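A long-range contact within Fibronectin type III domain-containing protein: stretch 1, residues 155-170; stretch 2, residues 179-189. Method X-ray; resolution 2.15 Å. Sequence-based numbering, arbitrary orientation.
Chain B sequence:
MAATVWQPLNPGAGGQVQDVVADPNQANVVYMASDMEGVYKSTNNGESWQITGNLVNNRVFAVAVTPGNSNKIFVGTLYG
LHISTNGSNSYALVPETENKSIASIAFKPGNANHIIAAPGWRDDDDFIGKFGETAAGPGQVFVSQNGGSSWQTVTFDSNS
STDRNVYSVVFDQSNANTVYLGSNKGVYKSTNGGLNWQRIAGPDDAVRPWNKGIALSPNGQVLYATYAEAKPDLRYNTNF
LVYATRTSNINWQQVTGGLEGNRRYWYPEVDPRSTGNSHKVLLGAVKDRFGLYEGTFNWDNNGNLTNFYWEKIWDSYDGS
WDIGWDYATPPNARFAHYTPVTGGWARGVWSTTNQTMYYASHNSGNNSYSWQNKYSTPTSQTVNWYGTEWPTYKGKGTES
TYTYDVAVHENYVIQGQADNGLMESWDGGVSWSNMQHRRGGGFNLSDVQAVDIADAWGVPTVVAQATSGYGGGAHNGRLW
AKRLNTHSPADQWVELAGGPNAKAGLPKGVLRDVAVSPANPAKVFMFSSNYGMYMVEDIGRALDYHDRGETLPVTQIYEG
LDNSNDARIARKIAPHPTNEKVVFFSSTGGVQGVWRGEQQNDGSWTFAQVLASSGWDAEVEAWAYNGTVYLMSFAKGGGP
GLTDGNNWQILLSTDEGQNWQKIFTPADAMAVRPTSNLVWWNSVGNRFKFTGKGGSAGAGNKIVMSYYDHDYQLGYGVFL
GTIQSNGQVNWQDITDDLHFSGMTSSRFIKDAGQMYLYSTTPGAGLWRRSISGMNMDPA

Stretch 1 (155-170) TFDSNSSTDRNVYSVV
Stretch 2 179-189: VYLGSNKGVYK

Antiparallel strands seldom tolerate an odd residue without a local adjustment, and the pairing of residues 155-170 with 179-189 in this fibronectin type III domain-containing protein illustrates how a bulge, a turn and a loop can be fastened together. Strands 166-170 and 179-183 run at 163° to each other, their axes approaching to 4.6 Å. Strand 187-189 follows a tight turn, in which Gly186 (phi/psi 135/-175) adopts backbone angles that would jam a CB against the preceding carbonyl oxygen.

The backbone hydrogen bonds define the register. Val170 and Tyr180 form a reciprocal pair, with Val170 N to Tyr180 O and Tyr180 N to Val170 O both at 3.0 Å. Val169 then faces Leu181 as a non-hydrogen-bonded pair, CA to CA 4.4 Å, and Gly182 N donates to Ser168 O at 2.9 Å. Beyond this point the register slips by one, so that Val166 lies opposite Ser183 with their CA atoms 4.2 Å apart. The extra residue is accommodated at Tyr167, whose phi/psi of -101/-40 departs from the extended values of its neighbours. Gly182 O is consequently shared: it accepts a 2.7 Å bond from Tyr167 N and a weak 3.5 Å bond from Ser168 N. Such a doubly used carbonyl is a natural consequence of placing two residues across from one.

Past the bulge, backbone and polar side-chain groups together extend the pairing. Asn165 O receives both Asn184 N at 3.0 Å and the hydroxyl Ser183 OG at 2.8 Å; Ser183 (chi1 t) also uses OG to accept Lys185 N at 2.9 Å, joining the loop to the turn. Asn184 (chi1 m, chi2 -36°) directs ND2 to Asp163 OD1 at 2.7 Å and to Tyr167 OH at 3.1 Å. Asp163 (chi1 t) also accepts Asn165 N through OD1 at 2.9 Å, so one carboxylate oxygen fixes its own loop and the opposing turn.

The charged contact is concentrated at Lys185 (chi1 m, chi2 m, chi3 t, chi4 103°), the residue most covered by the other stretch. Its NZ forms a salt bridge with Asp157 OD1 (Asp157 chi1 t) at a very short 2.4 Å, and a weak hydrogen bond to Asn159 O at 3.4 Å. On the way its aliphatic chain passes the loop backbone, with Lys185 CD 3.2 Å from Asp163 O. Asp157 OD1 also accepts Asn159 N at 3.0 Å, which ties the salt bridge to the fold of the loop.

Apolar packing completes the contact. Phe156 (chi1 p, chi2 89°) receives Leu181 CD2 over one ring face, 3.9 Å from the centroid in a CH-pi contact, while its edge approaches the face of Tyr188 (chi1 m, chi2 74°), centroids 4.9 Å apart and planes at 56°. Leu181 (p, p) shares its sheet face with Val169 (chi1 t) and Val166 (chi1 t): Leu181 CB lies 3.9 Å from Val169 CG2 and 4.3 Å from Val166 CG1.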

ATOM      1  N   THR B 155     -37.457 -47.074 -47.251  1.00 70.94           N
ATOM      2  CA  THR B 155     -38.390 -46.045 -46.818  1.00 71.02           C
ATOM      3  C   THR B 155     -39.292 -46.621 -45.735  1.00 73.42           C
ATOM      4  O   THR B 155     -39.792 -47.743 -45.874  1.00 75.78           O
ATOM      5  CB  THR B 155     -39.233 -45.541 -47.995  1.00 74.07           C
ATOM      6  OG1 THR B 155     -38.378 -44.957 -48.988  1.00 73.08           O
ATOM      7  CG2 THR B 155     -40.250 -44.508 -47.526  1.00 74.48           C
ATOM      8  N   PHE B 156     -39.490 -45.864 -44.653  1.00 70.07           N
ATOM      9  CA  PHE B 156     -40.435 -46.255 -43.619  1.00 71.20           C
ATOM     10  C   PHE B 156     -41.539 -45.230 -43.387  1.00 72.16           C
ATOM     11  O   PHE B 156     -42.416 -45.468 -42.548  1.00 79.08           O
ATOM     12  CB  PHE B 156     -39.709 -46.554 -42.294  1.00 69.11           C
ATOM     13  CG  PHE B 156     -38.899 -45.407 -41.752  1.00 64.77           C
ATOM     14  CD1 PHE B 156     -39.475 -44.465 -40.912  1.00 63.43           C
ATOM     15  CD2 PHE B 156     -37.553 -45.289 -42.054  1.00 61.84           C
ATOM     16  CE1 PHE B 156     -38.728 -43.418 -40.402  1.00 66.98           C
ATOM     17  CE2 PHE B 156     -36.801 -44.246 -41.548  1.00 65.38           C
ATOM     18  CZ  PHE B 156     -37.389 -43.309 -40.720  1.00 65.15           C
ATOM     19  N   ASP B 157     -41.530 -44.109 -44.104  1.00 71.90           N
ATOM     20  CA  ASP B 157     -42.638 -43.163 -44.069  1.00 73.47           C
ATOM     21  C   ASP B 157     -42.664 -42.408 -45.388  1.00 81.93           C
ATOM     22  O   ASP B 157     -41.630 -41.899 -45.833  1.00 81.17           O
ATOM     23  CB  ASP B 157     -42.516 -42.191 -42.889  1.00 70.55           C
ATOM     24  CG  ASP B 157     -43.643 -41.175 -42.855  1.00 72.28           C
ATOM     25  OD1 ASP B 157     -43.507 -40.109 -43.491  1.00 72.00           O
ATOM     26  OD2 ASP B 157     -44.672 -41.449 -42.199  1.00 82.34           O
ATOM     27  N   SER B 158     -43.844 -42.340 -46.007  1.00 84.65           N
ATOM     28  CA  SER B 158     -43.981 -41.798 -47.353  1.00 85.92           C
ATOM     29  C   SER B 158     -44.209 -40.294 -47.382  1.00 86.66           C
ATOM     30  O   SER B 158     -44.070 -39.680 -48.446  1.00 88.18           O
ATOM     31  CB  SER B 158     -45.141 -42.484 -48.082  1.00 90.22           C
ATOM     32  OG  SER B 158     -45.228 -43.852 -47.723  1.00 92.17           O
ATOM     33  N   ASN B 159     -44.553 -39.689 -46.250  1.00 85.97           N
ATOM     34  CA  ASN B 159     -44.922 -38.283 -46.243  1.00 87.76           C
ATOM     35  C   ASN B 159     -43.687 -37.398 -46.376  1.00 84.86           C
ATOM     36  O   ASN B 159     -42.738 -37.514 -45.595  1.00 81.10           O
ATOM     37  CB  ASN B 159     -45.677 -37.948 -44.962  1.00 78.15           C
ATOM     38  CG  ASN B 159     -46.482 -36.680 -45.087  1.00 83.17           C
ATOM     39  OD1 ASN B 159     -46.307 -35.913 -46.033  1.00 84.73           O
ATOM     40  ND2 ASN B 159     -47.370 -36.445 -44.129  1.00 83.84           N
ATOM     41  N   SER B 160     -43.703 -36.513 -47.371  1.00 86.47           N
ATOM     42  CA  SER B 160     -42.662 -35.509 -47.542  1.00 85.66           C
ATOM     43  C   SER B 160     -43.009 -34.186 -46.873  1.00 85.51           C
ATOM     44  O   SER B 160     -42.190 -33.262 -46.892  1.00 85.66           O
ATOM     45  CB  SER B 160     -42.382 -35.279 -49.033  1.00 89.58           C
ATOM     46  OG  SER B 160     -43.559 -34.912 -49.729  1.00 93.21           O
ATOM     47  N   SER B 161     -44.198 -34.067 -46.287  1.00 85.17           N
ATOM     48  CA  SER B 161     -44.562 -32.876 -45.534  1.00 84.17           C
ATOM     49  C   SER B 161     -43.900 -32.820 -44.165  1.00 77.44           C
ATOM     50  O   SER B 161     -43.979 -31.784 -43.494  1.00 75.87           O
ATOM     51  CB  SER B 161     -46.086 -32.819 -45.366  1.00 88.33           C
ATOM     52  OG  SER B 161     -46.556 -33.826 -44.474  1.00 90.57           O
ATOM     53  N   THR B 162     -43.261 -33.908 -43.738  1.00 73.83           N
ATOM     54  CA  THR B 162     -42.926 -34.147 -42.341  1.00 70.53           C
ATOM     55  C   THR B 162     -41.426 -34.295 -42.122  1.00 65.10           C
ATOM     56  O   THR B 162     -40.685 -34.728 -43.008  1.00 65.00           O
ATOM     57  CB  THR B 162     -43.617 -35.404 -41.833  1.00 73.53           C
ATOM     58  OG1 THR B 162     -43.285 -36.490 -42.705  1.00 78.01           O
ATOM     59  CG2 THR B 162     -45.133 -35.210 -41.784  1.00 76.96           C
ATOM     60  N   ASP B 163     -40.997 -33.970 -40.900  1.00 63.88           N
ATOM     61  CA  ASP B 163     -39.581 -33.994 -40.549  1.00 58.78           C
ATOM     62  C   ASP B 163     -39.090 -35.429 -40.404  1.00 55.27           C
ATOM     63  O   ASP B 163     -39.690 -36.232 -39.681  1.00 55.90           O
ATOM     64  CB  ASP B 163     -39.355 -33.207 -39.259  1.00 59.18           C
ATOM     65  CG  ASP B 163     -37.888 -33.082 -38.892  1.00 57.01           C
ATOM     66  OD1 ASP B 163     -37.247 -34.115 -38.610  1.00 54.80           O
ATOM     67  OD2 ASP B 163     -37.373 -31.943 -38.900  1.00 55.28           O
ATOM     68  N   ARG B 164     -37.977 -35.737 -41.073  1.00 56.64           N
ATOM     69  CA  ARG B 164     -37.484 -37.100 -41.225  1.00 57.33           C
ATOM     70  C   ARG B 164     -36.246 -37.384 -40.386  1.00 54.87           C
ATOM     71  O   ARG B 164     -35.641 -38.448 -40.541  1.00 50.37           O
ATOM     72  CB  ARG B 164     -37.185 -37.375 -42.699  1.00 58.73           C
ATOM     73  CG  ARG B 164     -35.941 -36.662 -43.181  1.00 53.35           C
ATOM     74  CD  ARG B 164     -35.976 -36.334 -44.660  1.00 55.31           C
ATOM     75  NE  ARG B 164     -35.006 -35.290 -44.982  1.00 57.28           N
ATOM     76  CZ  ARG B 164     -33.705 -35.506 -45.156  1.00 55.87           C
ATOM     77  NH1 ARG B 164     -33.214 -36.733 -45.042  1.00 56.48           N
ATOM     78  NH2 ARG B 164     -32.892 -34.496 -45.441  1.00 54.58           N
ATOM     79  N   ASN B 165     -35.861 -36.465 -39.502  1.00 52.41           N
ATOM     80  CA  ASN B 165     -34.644 -36.621 -38.712  1.00 47.98           C
ATOM     81  C   ASN B 165     -34.708 -37.884 -37.862  1.00 48.57           C
ATOM     82  O   ASN B 165     -35.635 -38.060 -37.067  1.00 52.45           O
ATOM     83  CB  ASN B 165     -34.448 -35.388 -37.829  1.00 47.27           C
ATOM     84  CG  ASN B 165     -33.052 -35.294 -37.246  1.00 46.17           C
ATOM     85  OD1 ASN B 165     -32.189 -36.122 -37.526  1.00 40.17           O
ATOM     86  ND2 ASN B 165     -32.825 -34.273 -36.427  1.00 44.43           N
ATOM     87  N   VAL B 166     -33.727 -38.768 -38.037  1.00 46.15           N
ATOM     88  CA  VAL B 166     -33.595 -39.973 -37.227  1.00 47.02           C
ATOM     89  C   VAL B 166     -32.528 -39.724 -36.172  1.00 46.44           C
ATOM     90  O   VAL B 166     -31.434 -39.236 -36.485  1.00 45.07           O
ATOM     91  CB  VAL B 166     -33.242 -41.199 -38.087  1.00 49.53           C
ATOM     92  CG1 VAL B 166     -33.019 -42.416 -37.201  1.00 50.19           C
ATOM     93  CG2 VAL B 166     -34.342 -41.468 -39.100  1.00 48.59           C
ATOM     94  N   TYR B 167     -32.840 -40.058 -34.922  1.00 45.44           N
ATOM     95  CA  TYR B 167     -31.946 -39.784 -33.806  1.00 41.55           C
ATOM     96  C   TYR B 167     -31.153 -41.003 -33.352  1.00 40.56           C
ATOM     97  O   TYR B 167     -29.966 -40.871 -33.036  1.00 39.28           O
ATOM     98  CB  TYR B 167     -32.741 -39.213 -32.628  1.00 40.11           C
ATOM     99  CG  TYR B 167     -33.332 -37.853 -32.924  1.00 42.21           C
ATOM    100  CD1 TYR B 167     -32.524 -36.726 -33.006  1.00 40.96           C
ATOM    101  CD2 TYR B 167     -34.697 -37.696 -33.133  1.00 44.92           C
ATOM    102  CE1 TYR B 167     -33.059 -35.481 -33.280  1.00 42.24           C
ATOM    103  CE2 TYR B 167     -35.243 -36.453 -33.407  1.00 43.39           C
ATOM    104  CZ  TYR B 167     -34.420 -35.350 -33.481  1.00 41.79           C
ATOM    105  OH  TYR B 167     -34.954 -34.112 -33.754  1.00 43.88           O
ATOM    106  N   SER B 168     -31.759 -42.188 -33.315  1.00 41.51           N
ATOM    107  CA  SER B 168     -31.021 -43.371 -32.897  1.00 44.77           C
ATOM    108  C   SER B 168     -31.553 -44.610 -33.606  1.00 46.67           C
ATOM    109  O   SER B 168     -32.692 -44.649 -34.080  1.00 48.06           O
ATOM    110  CB  SER B 168     -31.068 -43.562 -31.373  1.00 45.75           C
ATOM    111  OG  SER B 168     -32.313 -43.153 -30.837  1.00 47.47           O
ATOM    112  N   VAL B 169     -30.689 -45.622 -33.675  1.00 45.51           N
ATOM    113  CA  VAL B 169     -30.979 -46.918 -34.281  1.00 49.18           C
ATOM    114  C   VAL B 169     -30.326 -47.971 -33.398  1.00 51.34           C
ATOM    115  O   VAL B 169     -29.101 -47.971 -33.237  1.00 49.99           O
ATOM    116  CB  VAL B 169     -30.441 -47.021 -35.721  1.00 47.92           C
ATOM    117  CG1 VAL B 169     -30.523 -48.454 -36.220  1.00 48.76           C
ATOM    118  CG2 VAL B 169     -31.194 -46.079 -36.651  1.00 48.53           C
ATOM    119  N   VAL B 170     -31.129 -48.863 -32.817  1.00 52.12           N
ATOM    120  CA  VAL B 170     -30.642 -49.791 -31.804  1.00 53.90           C
ATOM    121  C   VAL B 170     -31.150 -51.196 -32.102  1.00 58.65           C
ATOM    122  O   VAL B 170     -32.356 -51.403 -32.284  1.00 59.69           O
ATOM    123  CB  VAL B 170     -31.056 -49.349 -30.387  1.00 55.33           C
ATOM    124  CG1 VAL B 170     -32.555 -49.089 -30.321  1.00 57.10           C
ATOM    125  CG2 VAL B 170     -30.634 -50.389 -29.358  1.00 55.13           C
ATOM    126  N   VAL B 179     -34.737 -54.612 -34.535  1.00 62.77           N
ATOM    127  CA  VAL B 179     -34.087 -53.304 -34.416  1.00 61.17           C
ATOM    128  C   VAL B 179     -35.148 -52.209 -34.517  1.00 59.30           C
ATOM    129  O   VAL B 179     -36.098 -52.312 -35.298  1.00 61.72           O
ATOM    130  CB  VAL B 179     -32.985 -53.137 -35.490  1.00 58.54           C
ATOM    131  CG1 VAL B 179     -33.496 -53.548 -36.871  1.00 61.89           C
ATOM    132  CG2 VAL B 179     -32.439 -51.719 -35.505  1.00 54.64           C
ATOM    133  N   TYR B 180     -34.976 -51.158 -33.708  1.00 56.36           N
ATOM    134  CA  TYR B 180     -35.842 -49.986 -33.691  1.00 60.67           C
ATOM    135  C   TYR B 180     -35.073 -48.740 -34.111  1.00 57.83           C
ATOM    136  O   TYR B 180     -33.849 -48.656 -33.969  1.00 50.85           O
ATOM    137  CB  TYR B 180     -36.432 -49.721 -32.299  1.00 59.93           C
ATOM    138  CG  TYR B 180     -37.201 -50.858 -31.679  1.00 63.00           C
ATOM    139  CD1 TYR B 180     -36.551 -51.992 -31.216  1.00 62.95           C
ATOM    140  CD2 TYR B 180     -38.579 -50.782 -31.526  1.00 65.64           C
ATOM    141  CE1 TYR B 180     -37.249 -53.024 -30.641  1.00 66.03           C
ATOM    142  CE2 TYR B 180     -39.288 -51.810 -30.949  1.00 69.05           C
ATOM    143  CZ  TYR B 180     -38.618 -52.930 -30.507  1.00 67.99           C
ATOM    144  OH  TYR B 180     -39.320 -53.960 -29.930  1.00 67.42           O
ATOM    145  N   LEU B 181     -35.813 -47.751 -34.605  1.00 57.59           N
ATOM    146  CA  LEU B 181     -35.275 -46.419 -34.832  1.00 51.01           C
ATOM    147  C   LEU B 181     -36.173 -45.389 -34.162  1.00 53.16           C
ATOM    148  O   LEU B 181     -37.392 -45.563 -34.070  1.00 55.25           O
ATOM    149  CB  LEU B 181     -35.127 -46.094 -36.332  1.00 54.19           C
ATOM    150  CG  LEU B 181     -36.354 -45.902 -37.226  1.00 56.65           C
ATOM    151  CD1 LEU B 181     -36.877 -44.465 -37.216  1.00 56.06           C
ATOM    152  CD2 LEU B 181     -35.996 -46.324 -38.637  1.00 56.03           C
ATOM    153  N   GLY B 182     -35.550 -44.312 -33.693  1.00 49.99           N
ATOM    154  CA  GLY B 182     -36.269 -43.216 -33.081  1.00 48.87           C
ATOM    155  C   GLY B 182     -36.152 -41.951 -33.904  1.00 49.19           C
ATOM    156  O   GLY B 182     -35.045 -41.487 -34.183  1.00 48.70           O
ATOM    157  N   SER B 183     -37.286 -41.382 -34.298  1.00 48.71           N
ATOM    158  CA  SER B 183     -37.279 -40.306 -35.276  1.00 51.66           C
ATOM    159  C   SER B 183     -38.333 -39.272 -34.913  1.00 49.59           C
ATOM    160  O   SER B 183     -39.175 -39.488 -34.040  1.00 50.49           O
ATOM    161  CB  SER B 183     -37.523 -40.846 -36.691  1.00 52.19           C
ATOM    162  OG  SER B 183     -37.799 -39.792 -37.594  1.00 52.92           O
ATOM    163  N   ASN B 184     -38.267 -38.127 -35.592  1.00 49.40           N
ATOM    164  CA  ASN B 184     -39.386 -37.198 -35.551  1.00 50.97           C
ATOM    165  C   ASN B 184     -40.617 -37.782 -36.232  1.00 60.41           C
ATOM    166  O   ASN B 184     -41.725 -37.274 -36.032  1.00 63.89           O
ATOM    167  CB  ASN B 184     -39.003 -35.864 -36.197  1.00 52.89           C
ATOM    168  CG  ASN B 184     -38.068 -35.037 -35.326  1.00 53.90           C
ATOM    169  OD1 ASN B 184     -38.182 -35.029 -34.098  1.00 54.90           O
ATOM    170  ND2 ASN B 184     -37.135 -34.337 -35.963  1.00 50.66           N
ATOM    171  N   LYS B 185     -40.446 -38.827 -37.043  1.00 59.64           N
ATOM    172  CA  LYS B 185     -41.595 -39.564 -37.554  1.00 63.71           C
ATOM    173  C   LYS B 185     -42.323 -40.282 -36.426  1.00 65.61           C
ATOM    174  O   LYS B 185     -43.558 -40.360 -36.420  1.00 72.22           O
ATOM    175  CB  LYS B 185     -41.140 -40.572 -38.610  1.00 65.29           C
ATOM    176  CG  LYS B 185     -40.393 -39.969 -39.786  1.00 64.67           C
ATOM    177  CD  LYS B 185     -41.233 -38.901 -40.463  1.00 66.65           C
ATOM    178  CE  LYS B 185     -40.639 -38.485 -41.796  1.00 65.57           C
ATOM    179  NZ  LYS B 185     -41.358 -39.086 -42.946  1.00 68.36           N
ATOM    180  N   GLY B 186     -41.574 -40.791 -35.465  1.00 58.89           N
ATOM    181  CA  GLY B 186     -42.059 -41.655 -34.416  1.00 58.63           C
ATOM    182  C   GLY B 186     -41.103 -42.817 -34.248  1.00 57.55           C
ATOM    183  O   GLY B 186     -40.049 -42.874 -34.884  1.00 59.35           O
ATOM    184  N   VAL B 187     -41.468 -43.755 -33.379  1.00 58.45           N
ATOM    185  CA  VAL B 187     -40.656 -44.944 -33.153  1.00 60.48           C
ATOM    186  C   VAL B 187     -41.128 -46.037 -34.100  1.00 65.47           C
ATOM    187  O   VAL B 187     -42.310 -46.395 -34.108  1.00 71.03           O
ATOM    188  CB  VAL B 187     -40.738 -45.402 -31.691  1.00 57.27           C
ATOM    189  CG1 VAL B 187     -40.114 -46.775 -31.539  1.00 57.63           C
ATOM    190  CG2 VAL B 187     -40.038 -44.402 -30.799  1.00 53.88           C
ATOM    191  N   TYR B 188     -40.207 -46.553 -34.906  1.00 62.61           N
ATOM    192  CA  TYR B 188     -40.492 -47.607 -35.864  1.00 67.01           C
ATOM    193  C   TYR B 188     -39.700 -48.852 -35.495  1.00 68.70           C
ATOM    194  O   TYR B 188     -38.598 -48.768 -34.944  1.00 68.06           O
ATOM    195  CB  TYR B 188     -40.155 -47.164 -37.295  1.00 63.90           C
ATOM    196  CG  TYR B 188     -41.099 -46.110 -37.829  1.00 68.22           C
ATOM    197  CD1 TYR B 188     -41.030 -44.798 -37.380  1.00 62.92           C
ATOM    198  CD2 TYR B 188     -42.067 -46.427 -38.776  1.00 70.68           C
ATOM    199  CE1 TYR B 188     -41.892 -43.834 -37.854  1.00 64.28           C
ATOM    200  CE2 TYR B 188     -42.934 -45.465 -39.261  1.00 70.26           C
ATOM    201  CZ  TYR B 188     -42.843 -44.170 -38.795  1.00 70.74           C
ATOM    202  OH  TYR B 188     -43.701 -43.203 -39.269  1.00 72.96           O
ATOM    203  N   LYS B 189     -40.275 -50.013 -35.788  1.00 71.25           N
ATOM    204  CA  LYS B 189     -39.649 -51.283 -35.461  1.00 70.45           C
ATOM    205  C   LYS B 189     -39.597 -52.173 -36.690  1.00 72.93           C
ATOM    206  O   LYS B 189     -40.548 -52.225 -37.475  1.00 72.76           O
ATOM    207  CB  LYS B 189     -40.393 -52.013 -34.339  1.00 71.07           C
ATOM    208  CG  LYS B 189     -39.783 -53.369 -34.003  1.00 71.22           C
ATOM    209  CD  LYS B 189     -40.742 -54.257 -33.235  1.00 72.69           C
ATOM    210  CE  LYS B 189     -39.995 -55.399 -32.563  1.00 72.76           C
ATOM    211  NZ  LYS B 189     -40.823 -56.096 -31.541  1.00 76.45           N
TER